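Local coordinates for hypothetical protein (Staphylococcus aureus subsp. aureus, PDB 1QYI) that is of unknown function but belongs to the haloacid dehalogenase (HAD) superfamily and is probably a hydrolase, at residues Glu15-Asp20 with Gln210-Arg215; Tyr181-Leu186 with Ala199-Lys204; Gly206-Glu211 with Val246-Asn251. All coordinates share one frame; numbering follows the deposited sequence.

How the contacts relate
From the N terminus, strand 3-6 leads to helix 16-31, and the chain then builds a long, largely helical insertion before returning to the core near residue 215. Contact 1 closes that loop, joining residues 15-20 to 210-215. Nested inside it, contact 2 closes a short loop at the end of the insertion, folding residues 199-204 back onto helix 172-195. Contact 3 opens after contact 2 has closed but before contact 1 ends, and shares Gln210 and Glu211 with contact 1; it ties the returning segment to helix 242-252 of the core. Tyr185 OH of contact 2 lies 2.9 Å from Glu211 OE1, a close polar pair that brings contact 2 against the other two.

Contact 1 of 3, residues Glu15-Asp20 with Gln210-Arg215; sequences EERCFD and QEIILR
Arg17 meets both the backbone and the side chains of Gln210-Ile212, and this is the tightly packed part of the contact. Arg17 NH1 donates to Gln210 O at 3.1 Å, with an N-H...O angle of 171°; the oxygen lies in the guanidinium plane and the donor in the carbonyl plane, so both flat groups are well turned for the bond. The chain is bent at chi2 (87°), which places CD, and Arg17 CD also packs on Gln210 O. On the far side of the guanidinium, NE and NH2 grip Asp20 side-on through the single oxygen OD2, with Arg17 NH2 at 2.9 Å from Asp20 OD2. This salt bridge within one helical turn limits rotation of the group that reaches the loop, while Asp20 OD1 pairs with Arg56. Nearer the helix, Ile212 CD1 lies 3.6 Å from Arg17 CB. The carboxylate atom Glu211 OE2 approaches the same Arg17 CB at 3.7 Å.

Toward Glu15 and Glu16 the packing thins. Glu16 touches Ile212 through its aliphatic base, CB to Ile212 CG1 at 3.8 Å, while its carboxylate leads away to a salt bridge with Arg56. Glu15 makes no closer approach than its backbone N to Ile212 CD1, 4.4 Å. These residues, like Ile212 and Gln210, are partly exposed, whereas Arg17 is buried.

The contact joins the first turn of helix 16-31 to the returning loop of a helical insertion, consistent with the hinge of a C1-type HAD cap: backbone hydrogen bonds pair Ile212 with Ser14 and Leu214 with Phe12. Helix 49-60 packs against Arg17 and Asp20, helix 172-195 against Cys18; the outgoing chain comes from strand 3-6, and the returning loop runs on to helix 217-229.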
loop_
_atom_site.group_PDB
_atom_site.type_symbol
_atom_site.label_atom_id
_atom_site.label_comp_id
_atom_site.label_asym_id
_atom_site.label_seq_id
_atom_site.Cartn_x
_atom_site.Cartn_y
_atom_site.Cartn_z
ATOM N N GLU A 15 4.405 -6.210 0.686
ATOM C CA GLU A 15 3.173 -5.437 0.842
ATOM C C GLU A 15 1.992 -6.263 1.334
ATOM O O GLU A 15 0.898 -5.731 1.512
ATOM C CB GLU A 15 2.791 -4.792 -0.489
ATOM C CG GLU A 15 3.722 -3.694 -0.960
ATOM C CD GLU A 15 3.354 -3.191 -2.346
ATOM O OE1 GLU A 15 3.348 -4.012 -3.290
ATOM O OE2 GLU A 15 3.075 -1.980 -2.494
ATOM N N GLU A 16 2.224 -7.557 1.548
ATOM C CA GLU A 16 1.187 -8.490 1.995
ATOM C C GLU A 16 0.303 -7.988 3.130
ATOM O O GLU A 16 -0.926 -8.082 3.059
ATOM C CB GLU A 16 1.829 -9.815 2.425
ATOM C CG GLU A 16 2.391 -10.637 1.271
ATOM C CD GLU A 16 1.319 -11.025 0.264
ATOM O OE1 GLU A 16 0.306 -11.645 0.662
ATOM O OE2 GLU A 16 1.495 -10.717 -0.929
ATOM N N ARG A 17 0.931 -7.469 4.183
ATOM C CA ARG A 17 0.209 -6.969 5.343
ATOM C C ARG A 17 -0.840 -5.940 4.925
ATOM O O ARG A 17 -1.892 -5.837 5.551
ATOM C CB ARG A 17 1.185 -6.342 6.339
ATOM C CG ARG A 17 0.836 -6.584 7.799
ATOM C CD ARG A 17 1.425 -7.893 8.323
ATOM N NE ARG A 17 0.430 -8.956 8.457
ATOM C CZ ARG A 17 0.525 -9.969 9.324
ATOM N NH1 ARG A 17 1.565 -10.064 10.137
ATOM N NH2 ARG A 17 -0.425 -10.891 9.385
ATOM N N CYS A 18 -0.549 -5.175 3.872
ATOM C CA CYS A 18 -1.499 -4.180 3.396
ATOM C C CYS A 18 -2.780 -4.897 2.996
ATOM O O CYS A 18 -3.876 -4.515 3.423
ATOM C CB CYS A 18 -0.937 -3.406 2.196
ATOM S SG CYS A 18 0.310 -2.143 2.616
ATOM N N PHE A 19 -2.640 -5.946 2.190
ATOM C CA PHE A 19 -3.792 -6.723 1.739
ATOM C C PHE A 19 -4.493 -7.364 2.949
ATOM O O PHE A 19 -5.718 -7.542 2.949
ATOM C CB PHE A 19 -3.339 -7.793 0.739
ATOM C CG PHE A 19 -2.429 -7.264 -0.345
ATOM C CD1 PHE A 19 -2.751 -6.097 -1.040
ATOM C CD2 PHE A 19 -1.255 -7.934 -0.673
ATOM C CE1 PHE A 19 -1.918 -5.609 -2.042
ATOM C CE2 PHE A 19 -0.415 -7.453 -1.674
ATOM C CZ PHE A 19 -0.747 -6.286 -2.362
ATOM N N ASP A 20 -3.709 -7.706 3.972
ATOM C CA ASP A 20 -4.238 -8.282 5.203
ATOM C C ASP A 20 -5.119 -7.223 5.863
ATOM O O ASP A 20 -6.316 -7.428 6.059
ATOM C CB ASP A 20 -3.105 -8.625 6.178
ATOM C CG ASP A 20 -2.517 -9.995 5.953
ATOM O OD1 ASP A 20 -2.767 -10.626 4.892
ATOM O OD2 ASP A 20 -1.778 -10.435 6.859
ATOM N N GLN A 210 4.285 -5.474 12.751
ATOM C CA GLN A 210 4.361 -6.897 12.439
ATOM C C GLN A 210 4.424 -7.051 10.936
ATOM O O GLN A 210 3.735 -7.889 10.350
ATOM C CB GLN A 210 3.140 -7.645 12.973
ATOM C CG GLN A 210 2.705 -7.177 14.346
ATOM C CD GLN A 210 1.693 -8.095 14.979
ATOM O OE1 GLN A 210 1.073 -7.745 15.977
ATOM N NE2 GLN A 210 1.533 -9.287 14.414
ATOM N N GLU A 211 5.257 -6.225 10.316
ATOM C CA GLU A 211 5.429 -6.222 8.872
ATOM C C GLU A 211 6.083 -7.537 8.414
ATOM O O GLU A 211 6.924 -8.116 9.108
ATOM C CB GLU A 211 6.281 -5.005 8.481
ATOM C CG GLU A 211 6.087 -4.495 7.057
ATOM C CD GLU A 211 4.841 -3.617 6.877
ATOM O OE1 GLU A 211 4.685 -2.615 7.602
ATOM O OE2 GLU A 211 4.016 -3.919 5.994
ATOM N N ILE A 212 5.661 -8.007 7.244
ATOM C CA ILE A 212 6.167 -9.239 6.643
ATOM C C ILE A 212 7.595 -9.046 6.108
ATOM O O ILE A 212 7.831 -8.276 5.179
ATOM C CB ILE A 212 5.248 -9.707 5.487
ATOM C CG1 ILE A 212 4.060 -8.758 5.320
ATOM C CG2 ILE A 212 4.693 -11.078 5.801
ATOM C CD1 ILE A 212 4.405 -7.292 4.958
ATOM N N ILE A 213 8.545 -9.759 6.697
ATOM C CA ILE A 213 9.927 -9.638 6.285
ATOM C C ILE A 213 10.197 -10.500 5.055
ATOM O O ILE A 213 9.618 -11.580 4.903
ATOM C CB ILE A 213 10.887 -10.085 7.411
ATOM C CG1 ILE A 213 10.292 -9.784 8.794
ATOM C CG2 ILE A 213 12.239 -9.423 7.212
ATOM C CD1 ILE A 213 10.115 -8.311 9.124
ATOM N N LEU A 214 11.079 -10.026 4.178
ATOM C CA LEU A 214 11.415 -10.785 2.981
ATOM C C LEU A 214 12.671 -11.609 3.255
ATOM O O LEU A 214 12.786 -12.749 2.803
ATOM C CB LEU A 214 11.627 -9.845 1.789
ATOM C CG LEU A 214 10.394 -9.198 1.139
ATOM C CD1 LEU A 214 10.857 -8.028 0.292
ATOM C CD2 LEU A 214 9.618 -10.202 0.286
ATOM N N ARG A 215 13.596 -11.032 4.017
ATOM C CA ARG A 215 14.835 -11.709 4.380
ATOM C C ARG A 215 15.120 -11.562 5.882
ATOM O O ARG A 215 14.984 -10.472 6.438
ATOM C CB ARG A 215 15.999 -11.130 3.577
ATOM C CG ARG A 215 16.043 -11.592 2.140
ATOM C CD ARG A 215 17.320 -12.360 1.869
ATOM N NE ARG A 215 17.219 -13.774 2.199
ATOM C CZ ARG A 215 18.270 -14.540 2.461
ATOM N NH1 ARG A 215 19.487 -14.020 2.439
ATOM N NH2 ARG A 215 18.108 -15.827 2.730
#

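Contact 2 of 3, residues Tyr181-Leu186 with Ala199-Lys204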
loop_
_atom_site.group_PDB
_atom_site.type_symbol
_atom_site.label_atom_id
_atom_site.label_comp_id
_atom_site.label_asym_id
_atom_site.label_seq_id
_atom_site.Cartn_x
_atom_site.Cartn_y
_atom_site.Cartn_z
ATOM N N TYR A 181 -8.905 1.417 8.317
ATOM C CA TYR A 181 -7.705 0.743 7.834
ATOM C C TYR A 181 -6.435 1.335 8.462
ATOM O O TYR A 181 -5.523 0.608 8.894
ATOM C CB TYR A 181 -7.640 0.844 6.308
ATOM C CG TYR A 181 -6.344 0.357 5.705
ATOM C CD1 TYR A 181 -5.199 1.161 5.724
ATOM C CD2 TYR A 181 -6.262 -0.895 5.089
ATOM C CE1 TYR A 181 -4.017 0.741 5.145
ATOM C CE2 TYR A 181 -5.081 -1.325 4.507
ATOM C CZ TYR A 181 -3.964 -0.501 4.539
ATOM O OH TYR A 181 -2.787 -0.912 3.966
ATOM N N GLN A 182 -6.399 2.665 8.520
ATOM C CA GLN A 182 -5.255 3.373 9.068
ATOM C C GLN A 182 -5.023 3.039 10.540
ATOM O O GLN A 182 -3.878 2.900 10.977
ATOM C CB GLN A 182 -5.423 4.887 8.857
ATOM C CG GLN A 182 -5.311 5.307 7.391
ATOM C CD GLN A 182 -3.912 5.104 6.820
ATOM O OE1 GLN A 182 -3.035 5.946 7.007
ATOM N NE2 GLN A 182 -3.692 3.976 6.140
ATOM N N GLU A 183 -6.099 2.898 11.309
ATOM C CA GLU A 183 -5.935 2.566 12.716
ATOM C C GLU A 183 -5.438 1.129 12.810
ATOM O O GLU A 183 -4.575 0.803 13.625
ATOM C CB GLU A 183 -7.244 2.732 13.487
ATOM C CG GLU A 183 -7.018 3.451 14.792
ATOM C CD GLU A 183 -8.249 3.529 15.669
ATOM O OE1 GLU A 183 -9.284 4.055 15.206
ATOM O OE2 GLU A 183 -8.172 3.069 16.828
ATOM N N TRP A 184 -5.994 0.275 11.961
ATOM C CA TRP A 184 -5.592 -1.119 11.899
ATOM C C TRP A 184 -4.085 -1.183 11.635
ATOM O O TRP A 184 -3.348 -1.880 12.328
ATOM C CB TRP A 184 -6.337 -1.811 10.759
ATOM C CG TRP A 184 -7.541 -2.629 11.179
ATOM C CD1 TRP A 184 -8.742 -2.715 10.538
ATOM C CD2 TRP A 184 -7.598 -3.553 12.274
ATOM N NE1 TRP A 184 -9.542 -3.649 11.164
ATOM C CE2 TRP A 184 -8.862 -4.183 12.220
ATOM C CE3 TRP A 184 -6.694 -3.926 13.278
ATOM C CZ2 TRP A 184 -9.253 -5.146 13.142
ATOM C CZ3 TRP A 184 -7.081 -4.884 14.195
ATOM C CH2 TRP A 184 -8.355 -5.493 14.112
ATOM N N TYR A 185 -3.636 -0.427 10.639
ATOM C CA TYR A 185 -2.235 -0.412 10.258
ATOM C C TYR A 185 -1.297 0.346 11.197
ATOM O O TYR A 185 -0.403 -0.255 11.796
ATOM C CB TYR A 185 -2.098 0.137 8.838
ATOM C CG TYR A 185 -0.826 -0.264 8.113
ATOM C CD1 TYR A 185 0.394 0.352 8.392
ATOM C CD2 TYR A 185 -0.852 -1.256 7.133
ATOM C CE1 TYR A 185 1.557 -0.010 7.703
ATOM C CE2 TYR A 185 0.293 -1.625 6.446
ATOM C CZ TYR A 185 1.491 -0.999 6.730
ATOM O OH TYR A 185 2.609 -1.349 6.017
ATOM N N LEU A 186 -1.481 1.657 11.320
ATOM C CA LEU A 186 -0.607 2.458 12.182
ATOM C C LEU A 186 -0.816 2.183 13.663
ATOM O O LEU A 186 0.097 2.367 14.470
ATOM C CB LEU A 186 -0.829 3.949 11.926
ATOM C CG LEU A 186 -0.811 4.407 10.466
ATOM C CD1 LEU A 186 -1.338 5.829 10.389
ATOM C CD2 LEU A 186 0.599 4.306 9.883
ATOM N N ALA A 199 -8.559 8.155 18.046
ATOM C CA ALA A 199 -8.662 6.728 17.794
ATOM C C ALA A 199 -10.008 6.170 18.201
ATOM O O ALA A 199 -10.596 6.581 19.206
ATOM C CB ALA A 199 -7.562 5.992 18.527
ATOM N N ARG A 200 -10.490 5.222 17.411
ATOM C CA ARG A 200 -11.765 4.593 17.686
ATOM C C ARG A 200 -11.614 3.522 18.753
ATOM O O ARG A 200 -12.481 3.375 19.606
ATOM C CB ARG A 200 -12.328 3.975 16.409
ATOM C CG ARG A 200 -12.812 4.991 15.419
ATOM C CD ARG A 200 -13.776 4.371 14.430
ATOM N NE ARG A 200 -14.531 5.411 13.734
ATOM C CZ ARG A 200 -14.020 6.212 12.806
ATOM N NH1 ARG A 200 -12.752 6.082 12.448
ATOM N NH2 ARG A 200 -14.766 7.166 12.270
ATOM N N THR A 201 -10.510 2.784 18.709
ATOM C CA THR A 201 -10.266 1.704 19.664
ATOM C C THR A 201 -9.085 1.997 20.594
ATOM O O THR A 201 -8.497 3.079 20.557
ATOM C CB THR A 201 -9.966 0.372 18.921
ATOM O OG1 THR A 201 -8.682 0.450 18.277
ATOM C CG2 THR A 201 -11.033 0.105 17.861
ATOM N N THR A 202 -8.758 1.027 21.442
ATOM C CA THR A 202 -7.633 1.149 22.361
ATOM C C THR A 202 -6.915 -0.176 22.419
ATOM O O THR A 202 -6.095 -0.398 23.307
ATOM C CB THR A 202 -8.050 1.513 23.800
ATOM O OG1 THR A 202 -8.908 0.498 24.318
ATOM C CG2 THR A 202 -8.752 2.863 23.848
ATOM N N PHE A 203 -7.238 -1.065 21.480
ATOM C CA PHE A 203 -6.607 -2.387 21.427
ATOM C C PHE A 203 -5.804 -2.618 20.141
ATOM O O PHE A 203 -5.107 -3.623 20.017
ATOM C CB PHE A 203 -7.673 -3.485 21.590
ATOM C CG PHE A 203 -8.761 -3.427 20.555
ATOM C CD1 PHE A 203 -8.516 -3.830 19.244
ATOM C CD2 PHE A 203 -10.011 -2.896 20.875
ATOM C CE1 PHE A 203 -9.493 -3.697 18.268
ATOM C CE2 PHE A 203 -10.996 -2.757 19.906
ATOM C CZ PHE A 203 -10.738 -3.159 18.596
ATOM N N LYS A 204 -5.899 -1.693 19.188
ATOM C CA LYS A 204 -5.168 -1.834 17.929
ATOM C C LYS A 204 -3.720 -1.326 18.048
ATOM O O LYS A 204 -3.458 -0.121 18.092
ATOM C CB LYS A 204 -5.900 -1.108 16.801
ATOM C CG LYS A 204 -7.230 -1.752 16.419
ATOM C CD LYS A 204 -7.887 -1.029 15.242
ATOM C CE LYS A 204 -9.187 -1.702 14.811
ATOM N NZ LYS A 204 -9.721 -1.106 13.552
HETATM O O HOH W 1 -10.814 1.442 13.756
#
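Glu183 and Lys204 reach across the contact as extended chains: chi2 of Glu183 is -174°, carrying CD outward from the helix, and chi1 of Lys204 is -68°, setting CG beside the backbone N before the rest of the chain runs straight. The two results are a carboxylate that receives consecutive main-chain N-H groups and a cation-pi pair, which together fold the return loop back on helix 172-195 in what is probably the helical cap of a HAD protein.

The carboxylate of Glu183 works with both oxygens. Arg200 N donates to Glu183 OE1 at 2.8 Å, close to straight, on the syn side but tilted out of the carboxylate plane. Thr201 N donates to Glu183 OE2 at 3.0 Å, using the syn lone pair. Thr201 OG1 stands equally near OE2, though its proton has another acceptor within reach. Ala199 CB packs on Glu183 OE2 at 3.4 Å, and Arg200 CB lies against OE1. The buried carboxylate is thus held by two successive backbone N-H groups, with Ser188 OG adding a bond to OE2. The Arg200 guanidinium turns away instead to salt bridges with Glu112 and Glu179.

Trp184 presents one ring face to Lys204; the two side chains cross at about a right angle, and the lysine chain lies over the indole face. Lys204 NZ lies 3.3 Å from the centroid of the Trp184 five-membered ring, only 3° off the normal, and is also paired with Glu28 of helix 16-31. A water accepts from Lys204 NZ at 2.8 Å and makes a weak bond to Glu183 OE1. One carbon back along the chain, Lys204 CE lies 3.5 Å from the centroid of the Trp184 six-membered ring, over its face, a CH-pi contact.

Contact 3 of 3, residues Gly206-Glu211 with Val246-Asn251; sequences GYIYQE and VVPFEN
Ile208 and Tyr209 meet Val247 and Pro248 from the second half of a type I beta turn that starts at Gly206 and is closed by the bond of Tyr209 N to Gly206 O, 3.0 Å. Tyr207 and Ile208 are its two central residues; Tyr207 packs on helix 16-31. Ile208 follows with CG1 anti to its backbone N (chi1 -173°), and this branch lies against the proline ring, Ile208 CG1 to Pro248 CG at 3.5 Å. Ile208 CD1 reaches Val247 CB at 3.7 Å, the two side chains crossing at about a right angle.

Next, Tyr209 brings its ring to Val247, with Tyr209 CE1 3.4 Å from Val247 CG1. Asn251 comes to the ring edge near its plane, through CB at 4.0 Å from Tyr209 CD1, while Ile208 CG2 lies over one face. Beyond Gln210, whose carbonyl is engaged by Arg17, Glu211 adds a loose touch of OE1 on Pro248 CG, 4.2 Å.

The face met is that of helix 242-252 at its kink, where Pro248 N makes no bond to the preceding turn. Ile208 on Val247 and Pro248 seats the returning linker on this helix. With strands 233-237 and 263-264, parallel neighbours in the sheet, the helix completes a beta-alpha-beta unit of the Rossmann-like HAD core, consistent with a C1 cap-core junction.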
loop_
_atom_site.group_PDB
_atom_site.type_symbol
_atom_site.label_atom_id
_atom_site.label_comp_id
_atom_site.label_asym_id
_atom_site.label_seq_id
_atom_site.Cartn_x
_atom_site.Cartn_y
_atom_site.Cartn_z
ATOM N N GLY A 206 -1.247 -1.932 15.806
ATOM C CA GLY A 206 -0.676 -1.555 14.529
ATOM C C GLY A 206 0.201 -2.604 13.867
ATOM O O GLY A 206 1.329 -2.864 14.296
ATOM N N TYR A 207 -0.317 -3.195 12.798
ATOM C CA TYR A 207 0.411 -4.209 12.062
ATOM C C TYR A 207 1.624 -3.633 11.351
ATOM O O TYR A 207 2.260 -4.311 10.544
ATOM C CB TYR A 207 -0.528 -4.895 11.068
ATOM C CG TYR A 207 -1.544 -5.766 11.765
ATOM C CD1 TYR A 207 -1.195 -7.035 12.232
ATOM C CD2 TYR A 207 -2.824 -5.295 12.032
ATOM C CE1 TYR A 207 -2.095 -7.812 12.954
ATOM C CE2 TYR A 207 -3.730 -6.068 12.757
ATOM C CZ TYR A 207 -3.352 -7.324 13.212
ATOM O OH TYR A 207 -4.233 -8.083 13.942
ATOM N N ILE A 208 1.933 -2.373 11.633
ATOM C CA ILE A 208 3.099 -1.751 11.024
ATOM C C ILE A 208 4.287 -2.347 11.757
ATOM O O ILE A 208 5.393 -2.420 11.227
ATOM C CB ILE A 208 3.088 -0.202 11.200
ATOM C CG1 ILE A 208 4.223 0.414 10.393
ATOM C CG2 ILE A 208 3.266 0.180 12.678
ATOM C CD1 ILE A 208 4.165 1.923 10.354
ATOM N N TYR A 209 4.034 -2.790 12.985
ATOM C CA TYR A 209 5.059 -3.410 13.810
ATOM C C TYR A 209 5.200 -4.908 13.530
ATOM O O TYR A 209 6.125 -5.541 14.019
ATOM C CB TYR A 209 4.733 -3.188 15.282
ATOM C CG TYR A 209 4.738 -1.746 15.689
ATOM C CD1 TYR A 209 5.933 -1.063 15.901
ATOM C CD2 TYR A 209 3.539 -1.072 15.920
ATOM C CE1 TYR A 209 5.928 0.258 16.354
ATOM C CE2 TYR A 209 3.524 0.244 16.362
ATOM C CZ TYR A 209 4.720 0.905 16.584
ATOM O OH TYR A 209 4.702 2.205 17.061
ATOM N N GLN A 210 4.285 -5.474 12.751
ATOM C CA GLN A 210 4.361 -6.897 12.439
ATOM C C GLN A 210 4.424 -7.051 10.936
ATOM O O GLN A 210 3.735 -7.889 10.350
ATOM C CB GLN A 210 3.140 -7.645 12.973
ATOM C CG GLN A 210 2.705 -7.177 14.346
ATOM C CD GLN A 210 1.693 -8.095 14.979
ATOM O OE1 GLN A 210 1.073 -7.745 15.977
ATOM N NE2 GLN A 210 1.533 -9.287 14.414
ATOM N N GLU A 211 5.257 -6.225 10.316
ATOM C CA GLU A 211 5.429 -6.222 8.872
ATOM C C GLU A 211 6.083 -7.537 8.414
ATOM O O GLU A 211 6.924 -8.116 9.108
ATOM C CB GLU A 211 6.281 -5.005 8.481
ATOM C CG GLU A 211 6.087 -4.495 7.057
ATOM C CD GLU A 211 4.841 -3.617 6.877
ATOM O OE1 GLU A 211 4.685 -2.615 7.602
ATOM O OE2 GLU A 211 4.016 -3.919 5.994
ATOM N N VAL A 246 10.001 4.644 8.529
ATOM C CA VAL A 246 10.771 4.736 9.767
ATOM C C VAL A 246 10.359 3.712 10.840
ATOM O O VAL A 246 11.183 2.900 11.256
ATOM C CB VAL A 246 10.704 6.168 10.355
ATOM C CG1 VAL A 246 11.173 6.173 11.804
ATOM C CG2 VAL A 246 11.591 7.087 9.531
ATOM N N VAL A 247 9.100 3.746 11.276
ATOM C CA VAL A 247 8.614 2.842 12.308
ATOM C C VAL A 247 8.987 1.385 12.071
ATOM O O VAL A 247 9.553 0.736 12.951
ATOM C CB VAL A 247 7.085 2.956 12.462
ATOM C CG1 VAL A 247 6.588 2.028 13.557
ATOM C CG2 VAL A 247 6.711 4.395 12.780
ATOM N N PRO A 248 8.684 0.849 10.880
ATOM C CA PRO A 248 9.023 -0.552 10.604
ATOM C C PRO A 248 10.526 -0.813 10.745
ATOM O O PRO A 248 10.943 -1.698 11.491
ATOM C CB PRO A 248 8.533 -0.756 9.171
ATOM C CG PRO A 248 7.418 0.251 9.041
ATOM C CD PRO A 248 7.973 1.455 9.742
ATOM N N PHE A 249 11.334 -0.034 10.031
ATOM C CA PHE A 249 12.784 -0.192 10.084
ATOM C C PHE A 249 13.321 -0.014 11.497
ATOM O O PHE A 249 14.265 -0.690 11.911
ATOM C CB PHE A 249 13.474 0.795 9.130
ATOM C CG PHE A 249 13.638 0.268 7.725
ATOM C CD1 PHE A 249 12.544 -0.206 7.009
ATOM C CD2 PHE A 249 14.888 0.251 7.115
ATOM C CE1 PHE A 249 12.692 -0.689 5.708
ATOM C CE2 PHE A 249 15.042 -0.231 5.811
ATOM C CZ PHE A 249 13.936 -0.700 5.112
ATOM N N GLU A 250 12.706 0.902 12.228
ATOM C CA GLU A 250 13.077 1.193 13.603
ATOM C C GLU A 250 12.852 -0.052 14.463
ATOM O O GLU A 250 13.786 -0.566 15.073
ATOM C CB GLU A 250 12.229 2.376 14.081
ATOM C CG GLU A 250 11.993 2.461 15.564
ATOM C CD GLU A 250 13.260 2.379 16.360
ATOM O OE1 GLU A 250 14.202 3.136 16.049
ATOM O OE2 GLU A 250 13.308 1.558 17.301
ATOM N N ASN A 251 11.612 -0.535 14.486
ATOM C CA ASN A 251 11.233 -1.722 15.250
ATOM C C ASN A 251 12.088 -2.941 14.889
ATOM O O ASN A 251 12.391 -3.766 15.749
ATOM C CB ASN A 251 9.737 -2.009 15.018
ATOM C CG ASN A 251 9.305 -3.407 15.469
ATOM O OD1 ASN A 251 9.009 -4.274 14.644
ATOM N ND2 ASN A 251 9.254 -3.621 16.778
#